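Local coordinates for protein phenol hydroxylase component phN (Pseudomonas stutzeri, PDB 3U52) that probably hydroxylates phenol at a carboxylate-bridged diiron centre, as the oxygen-activating subunit of a bacterial multicomponent monooxygenase, at residues K71-F76 / Q145-S150; D77-N82 / M149-K154. One frame throughout, in Å; residues are numbered along the deposited sequence.

Interaction 1: residues K71-F76 / Q145-S150; sequences KLYAIF and QQHAMS
Y73 and H147 supply the one polar link between K71-F76 and Q145-S150, a buried contact between two helices that run side by side at 19°, their axes 10.8 Å apart. The hydroxyl OH of Y73 lies 2.7 Å from ND1 of H147, in the plane of the imidazole and at its edge. The bond uses the ring nitrogen directly, and either partner could be the donor. In Y73 the first torsion (chi1 -78°) sets CG beside the backbone N, and the phenol then spans the gap that its CB alone would not close. NE2 of H147 is hydrogen-bonded to the backbone of another protein's chain, so both imidazole nitrogens are engaged, which should fix the rotation of the ring.

The aromatic part of this pair is looser. The two rings sit obliquely, planes at 70°, with CE1 of Y73 passing alongside ND1 and CB of the histidine.

Apolar packing carries the rest. F76 points at the opposite helix and offers one ring face to A148, whose CA makes a CH-pi contact 4.2 Å from the ring centroid. The methyl CB of A148 reaches CZ of F76 at 3.6 Å. The other face of the phenyl receives the carbonyl O of L72, one turn earlier, so the ring is flanked on both sides. The CA atoms of F76 and A148 are the nearest across the segments, 6.7 Å apart.

A148 and M149 line a xenon pocket, and Q145 is a second-shell partner of the iron ligand E108. Within the hydroxylase fold the contact joins helix 58-81 to helix 125-155. L72 and I75 rest on T224 of helix 220-250, and Q145 and M149 pack against helix 94-103.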
loop_
_atom_site.group_PDB
_atom_site.type_symbol
_atom_site.label_atom_id
_atom_site.label_comp_id
_atom_site.label_asym_id
_atom_site.label_seq_id
_atom_site.Cartn_x
_atom_site.Cartn_y
_atom_site.Cartn_z
ATOM N N LYS A 71 1.835 2.947 3.182
ATOM C CA LYS A 71 0.507 2.434 2.807
ATOM C C LYS A 71 -0.240 3.322 1.805
ATOM O O LYS A 71 -0.796 2.798 0.838
ATOM C CB LYS A 71 -0.347 2.093 4.032
ATOM C CG LYS A 71 0.301 0.978 4.892
ATOM C CD LYS A 71 -0.655 0.341 5.908
ATOM C CE LYS A 71 -1.134 1.336 6.959
ATOM N NZ LYS A 71 -1.256 0.676 8.325
ATOM N N LEU A 72 -0.188 4.644 2.033
ATOM C CA LEU A 72 -0.802 5.660 1.188
ATOM C C LEU A 72 -0.240 5.634 -0.222
ATOM O O LEU A 72 -1.012 5.616 -1.171
ATOM C CB LEU A 72 -0.576 7.061 1.805
ATOM C CG LEU A 72 -1.186 8.263 1.040
ATOM C CD1 LEU A 72 -2.623 8.436 1.438
ATOM C CD2 LEU A 72 -0.446 9.564 1.267
ATOM N N TYR A 73 1.084 5.642 -0.368
ATOM C CA TYR A 73 1.731 5.606 -1.666
ATOM C C TYR A 73 1.560 4.302 -2.461
ATOM O O TYR A 73 1.448 4.331 -3.680
ATOM C CB TYR A 73 3.215 6.002 -1.568
ATOM C CG TYR A 73 3.295 7.511 -1.451
ATOM C CD1 TYR A 73 3.233 8.326 -2.595
ATOM C CD2 TYR A 73 3.295 8.121 -0.198
ATOM C CE1 TYR A 73 3.262 9.736 -2.465
ATOM C CE2 TYR A 73 3.321 9.519 -0.065
ATOM C CZ TYR A 73 3.303 10.315 -1.195
ATOM O OH TYR A 73 3.323 11.702 -1.081
ATOM N N ALA A 74 1.483 3.190 -1.750
ATOM C CA ALA A 74 1.173 1.874 -2.375
ATOM C C ALA A 74 -0.199 1.940 -3.030
ATOM O O ALA A 74 -0.385 1.434 -4.131
ATOM C CB ALA A 74 1.165 0.787 -1.332
ATOM N N ILE A 75 -1.153 2.547 -2.319
ATOM C CA ILE A 75 -2.525 2.687 -2.823
ATOM C C ILE A 75 -2.547 3.662 -4.006
ATOM O O ILE A 75 -3.226 3.399 -5.027
ATOM C CB ILE A 75 -3.504 3.103 -1.692
ATOM C CG1 ILE A 75 -3.656 1.943 -0.701
ATOM C CG2 ILE A 75 -4.889 3.498 -2.240
ATOM C CD1 ILE A 75 -4.222 2.260 0.671
ATOM N N PHE A 76 -1.831 4.788 -3.878
ATOM C CA PHE A 76 -1.781 5.782 -4.964
ATOM C C PHE A 76 -1.224 5.178 -6.270
ATOM O O PHE A 76 -1.685 5.549 -7.384
ATOM C CB PHE A 76 -0.888 6.996 -4.606
ATOM C CG PHE A 76 -1.515 7.989 -3.671
ATOM C CD1 PHE A 76 -2.863 7.957 -3.357
ATOM C CD2 PHE A 76 -0.733 9.019 -3.151
ATOM C CE1 PHE A 76 -3.429 8.921 -2.481
ATOM C CE2 PHE A 76 -1.274 9.976 -2.253
ATOM C CZ PHE A 76 -2.625 9.947 -1.948
ATOM N N GLN A 145 -1.450 15.708 -1.282
ATOM C CA GLN A 145 -2.481 16.185 -2.191
ATOM C C GLN A 145 -1.974 16.382 -3.627
ATOM O O GLN A 145 -2.642 15.944 -4.543
ATOM C CB GLN A 145 -3.156 17.461 -1.629
ATOM C CG GLN A 145 -3.975 17.094 -0.381
ATOM C CD GLN A 145 -4.428 18.304 0.406
ATOM O OE1 GLN A 145 -4.349 19.414 -0.100
ATOM N NE2 GLN A 145 -4.925 18.088 1.653
ATOM N N GLN A 146 -0.778 16.957 -3.827
ATOM C CA GLN A 146 -0.232 17.066 -5.186
ATOM C C GLN A 146 -0.078 15.681 -5.801
ATOM O O GLN A 146 -0.278 15.505 -7.022
ATOM C CB GLN A 146 1.141 17.723 -5.231
ATOM C CG GLN A 146 1.185 19.147 -4.710
ATOM C CD GLN A 146 0.288 20.092 -5.491
ATOM O OE1 GLN A 146 0.269 20.077 -6.737
ATOM N NE2 GLN A 146 -0.441 20.950 -4.765
ATOM N N HIS A 147 0.313 14.711 -4.983
ATOM C CA HIS A 147 0.534 13.351 -5.493
ATOM C C HIS A 147 -0.797 12.678 -5.756
ATOM O O HIS A 147 -0.930 11.987 -6.764
ATOM C CB HIS A 147 1.446 12.563 -4.530
ATOM C CG HIS A 147 2.853 13.092 -4.508
ATOM N ND1 HIS A 147 3.657 13.061 -3.394
ATOM C CD2 HIS A 147 3.609 13.623 -5.491
ATOM C CE1 HIS A 147 4.831 13.584 -3.675
ATOM N NE2 HIS A 147 4.825 13.942 -4.941
ATOM N N ALA A 148 -1.791 12.938 -4.897
ATOM C CA ALA A 148 -3.136 12.342 -5.032
ATOM C C ALA A 148 -3.818 12.749 -6.330
ATOM O O ALA A 148 -4.433 11.922 -6.993
ATOM C CB ALA A 148 -4.058 12.695 -3.837
ATOM N N MET A 149 -3.733 14.042 -6.641
ATOM C CA MET A 149 -4.386 14.664 -7.789
ATOM C C MET A 149 -3.617 14.445 -9.095
ATOM O O MET A 149 -4.139 14.697 -10.182
ATOM C CB MET A 149 -4.533 16.164 -7.563
ATOM C CG MET A 149 -5.558 16.577 -6.474
ATOM S SD MET A 149 -7.136 15.783 -6.868
ATOM C CE MET A 149 -7.248 14.342 -5.811
ATOM N N SER A 150 -2.397 13.939 -8.983
ATOM C CA SER A 150 -1.501 13.854 -10.105
ATOM C C SER A 150 -2.117 13.098 -11.270
ATOM O O SER A 150 -2.045 13.533 -12.411
ATOM C CB SER A 150 -0.229 13.152 -9.680
ATOM O OG SER A 150 0.747 13.374 -10.673
#

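Interaction 2: residues D77-N82 / M149-K154; sequences DAFAQN and MSHYNK
F79 and H151 both extend with CG opposite the backbone N (chi1 178° in F79), which carries their rings into the gap between D77-N82 and M149-K154. Y152 swings the other way, CG beside its backbone N, and its phenol crosses F79 at about a right angle. The three rings form an aromatic cluster between two nearly parallel helices.

The phenyl ring of F79 is the shared member. Its CZ approaches OH of Y152 at 3.3 Å and CZ of the same tyrosine at 3.6 Å, while its CE2 lies 3.8 Å from CD2 of H151. Neither pair is a regular stack: the planes of F79 and Y152 are inclined at 46°, and those of F79 and H151 are steeper still.

H151 also lies against the backbone of the facing helix. CA of A80 stands almost over the centre of the imidazole, 3.8 Å from the centroid and 14° off the ring normal, a CH-pi contact. CB of A80 lies 3.7 Å from ND1 of H151, and the carbonyl O of A80 comes within 3.4 Å of CE1 of H151.

The cluster sits where helix 58-81 ends, with ND2 of N82 turned back to A78 O, and beside the copper site: the ring of H151 meets that of H155, a copper ligand.

No hydrogen bond crosses between these segments. OH of Y152 both touches F79 and bonds D219, and the imidazole of H151 packs through its whole ring while NE2 bonds H85. Those outside bonds probably help to hold the two rings in place. The chemistry thus implies an interface held by ring and CH-pi contacts, with NE2 of H151 and OH of Y152 satisfied by H85 and D219.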
loop_
_atom_site.group_PDB
_atom_site.type_symbol
_atom_site.label_atom_id
_atom_site.label_comp_id
_atom_site.label_asym_id
_atom_site.label_seq_id
_atom_site.Cartn_x
_atom_site.Cartn_y
_atom_site.Cartn_z
ATOM N N ASP A 77 -0.162 4.368 -6.166
ATOM C CA ASP A 77 0.418 3.725 -7.331
ATOM C C ASP A 77 -0.540 2.707 -7.953
ATOM O O ASP A 77 -0.552 2.572 -9.172
ATOM C CB ASP A 77 1.727 2.978 -7.017
ATOM C CG ASP A 77 2.861 3.889 -6.575
ATOM O OD1 ASP A 77 3.665 3.398 -5.754
ATOM O OD2 ASP A 77 2.982 5.059 -7.042
ATOM N N ALA A 78 -1.278 1.967 -7.126
ATOM C CA ALA A 78 -2.241 0.962 -7.574
ATOM C C ALA A 78 -3.418 1.626 -8.313
ATOM O O ALA A 78 -3.960 1.070 -9.312
ATOM C CB ALA A 78 -2.797 0.191 -6.375
ATOM N N PHE A 79 -3.838 2.761 -7.771
ATOM C CA PHE A 79 -4.899 3.585 -8.358
ATOM C C PHE A 79 -4.529 3.994 -9.765
ATOM O O PHE A 79 -5.324 3.793 -10.697
ATOM C CB PHE A 79 -5.162 4.806 -7.458
ATOM C CG PHE A 79 -6.209 5.745 -7.981
ATOM C CD1 PHE A 79 -7.539 5.526 -7.725
ATOM C CD2 PHE A 79 -5.837 6.877 -8.715
ATOM C CE1 PHE A 79 -8.533 6.423 -8.214
ATOM C CE2 PHE A 79 -6.809 7.759 -9.195
ATOM C CZ PHE A 79 -8.143 7.522 -8.939
ATOM N N ALA A 80 -3.318 4.533 -9.927
ATOM C CA ALA A 80 -2.792 4.994 -11.200
ATOM C C ALA A 80 -2.543 3.853 -12.200
ATOM O O ALA A 80 -2.898 3.994 -13.384
ATOM C CB ALA A 80 -1.489 5.798 -10.983
ATOM N N GLN A 81 -1.907 2.767 -11.723
ATOM C CA GLN A 81 -1.602 1.596 -12.546
ATOM C C GLN A 81 -2.900 0.946 -13.073
ATOM O O GLN A 81 -2.928 0.489 -14.224
ATOM C CB GLN A 81 -0.597 0.613 -11.861
ATOM C CG GLN A 81 -1.079 -0.805 -11.396
ATOM C CD GLN A 81 -0.482 -1.299 -9.977
ATOM O OE1 GLN A 81 0.632 -0.882 -9.551
ATOM N NE2 GLN A 81 -1.255 -2.199 -9.263
ATOM N N ASN A 82 -3.966 0.982 -12.265
ATOM C CA ASN A 82 -5.266 0.411 -12.626
ATOM C C ASN A 82 -6.312 1.388 -13.186
ATOM O O ASN A 82 -7.505 1.061 -13.259
ATOM C CB ASN A 82 -5.809 -0.438 -11.477
ATOM C CG ASN A 82 -4.890 -1.642 -11.192
ATOM O OD1 ASN A 82 -4.779 -2.552 -12.021
ATOM N ND2 ASN A 82 -4.170 -1.598 -10.065
ATOM N N MET A 149 -3.733 14.042 -6.641
ATOM C CA MET A 149 -4.386 14.664 -7.789
ATOM C C MET A 149 -3.617 14.445 -9.095
ATOM O O MET A 149 -4.139 14.697 -10.182
ATOM C CB MET A 149 -4.533 16.164 -7.563
ATOM C CG MET A 149 -5.558 16.577 -6.474
ATOM S SD MET A 149 -7.136 15.783 -6.868
ATOM C CE MET A 149 -7.248 14.342 -5.811
ATOM N N SER A 150 -2.397 13.939 -8.983
ATOM C CA SER A 150 -1.501 13.854 -10.105
ATOM C C SER A 150 -2.117 13.098 -11.270
ATOM O O SER A 150 -2.045 13.533 -12.411
ATOM C CB SER A 150 -0.229 13.152 -9.680
ATOM O OG SER A 150 0.747 13.374 -10.673
ATOM N N HIS A 151 -2.760 11.985 -10.958
ATOM C CA HIS A 151 -3.268 11.092 -11.978
ATOM C C HIS A 151 -4.542 11.718 -12.564
ATOM O O HIS A 151 -4.812 11.547 -13.756
ATOM C CB HIS A 151 -3.555 9.706 -11.370
ATOM C CG HIS A 151 -3.996 8.682 -12.381
ATOM N ND1 HIS A 151 -3.127 8.117 -13.292
ATOM C CD2 HIS A 151 -5.217 8.161 -12.648
ATOM C CE1 HIS A 151 -3.782 7.242 -14.034
ATOM N NE2 HIS A 151 -5.051 7.248 -13.657
ATOM N N TYR A 152 -5.275 12.485 -11.761
ATOM C CA TYR A 152 -6.482 13.185 -12.284
ATOM C C TYR A 152 -6.086 14.258 -13.292
ATOM O O TYR A 152 -6.740 14.421 -14.329
ATOM C CB TYR A 152 -7.368 13.748 -11.177
ATOM C CG TYR A 152 -8.162 12.692 -10.421
ATOM C CD1 TYR A 152 -7.776 12.266 -9.159
ATOM C CD2 TYR A 152 -9.335 12.147 -10.981
ATOM C CE1 TYR A 152 -8.537 11.295 -8.459
ATOM C CE2 TYR A 152 -10.062 11.173 -10.336
ATOM C CZ TYR A 152 -9.677 10.757 -9.066
ATOM O OH TYR A 152 -10.433 9.786 -8.438
ATOM N N ASN A 153 -4.993 14.964 -12.984
ATOM C CA ASN A 153 -4.397 15.976 -13.857
ATOM C C ASN A 153 -3.975 15.426 -15.224
ATOM O O ASN A 153 -4.026 16.142 -16.238
ATOM C CB ASN A 153 -3.187 16.646 -13.175
ATOM C CG ASN A 153 -2.483 17.641 -14.102
ATOM O OD1 ASN A 153 -1.283 17.476 -14.453
ATOM N ND2 ASN A 153 -3.217 18.647 -14.537
ATOM N N LYS A 154 -3.562 14.163 -15.278
ATOM C CA LYS A 154 -3.264 13.556 -16.589
ATOM C C LYS A 154 -4.471 13.300 -17.486
ATOM O O LYS A 154 -4.297 13.144 -18.723
ATOM C CB LYS A 154 -2.502 12.252 -16.406
ATOM C CG LYS A 154 -1.225 12.477 -15.588
ATOM C CD LYS A 154 -0.393 11.222 -15.478
ATOM C CE LYS A 154 0.714 11.448 -14.482
ATOM N NZ LYS A 154 1.687 10.303 -14.521
#

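Overall arrangement
Interactions 1 and 2 are successive parts of one seam between helix 58-81 and helix 125-155, with centres 8 Å apart and M149 and S150 common to both. The first combines a tyrosine-histidine hydrogen bond with phenyl-alanine packing; the second has no hydrogen bond across it and rests on ring and CH-pi contacts. Interaction 1 lies toward the diiron centre: the side chain of A148 is about 4 Å from a bound xenon and about 13 Å from an iron ion, and M149 lines the same xenon pocket. Farther along, in interaction 2, the side chain of H151 is about 7 Å from the copper ion bound by H155 and H494. Both contacts touch the second subunit through helix 58-81.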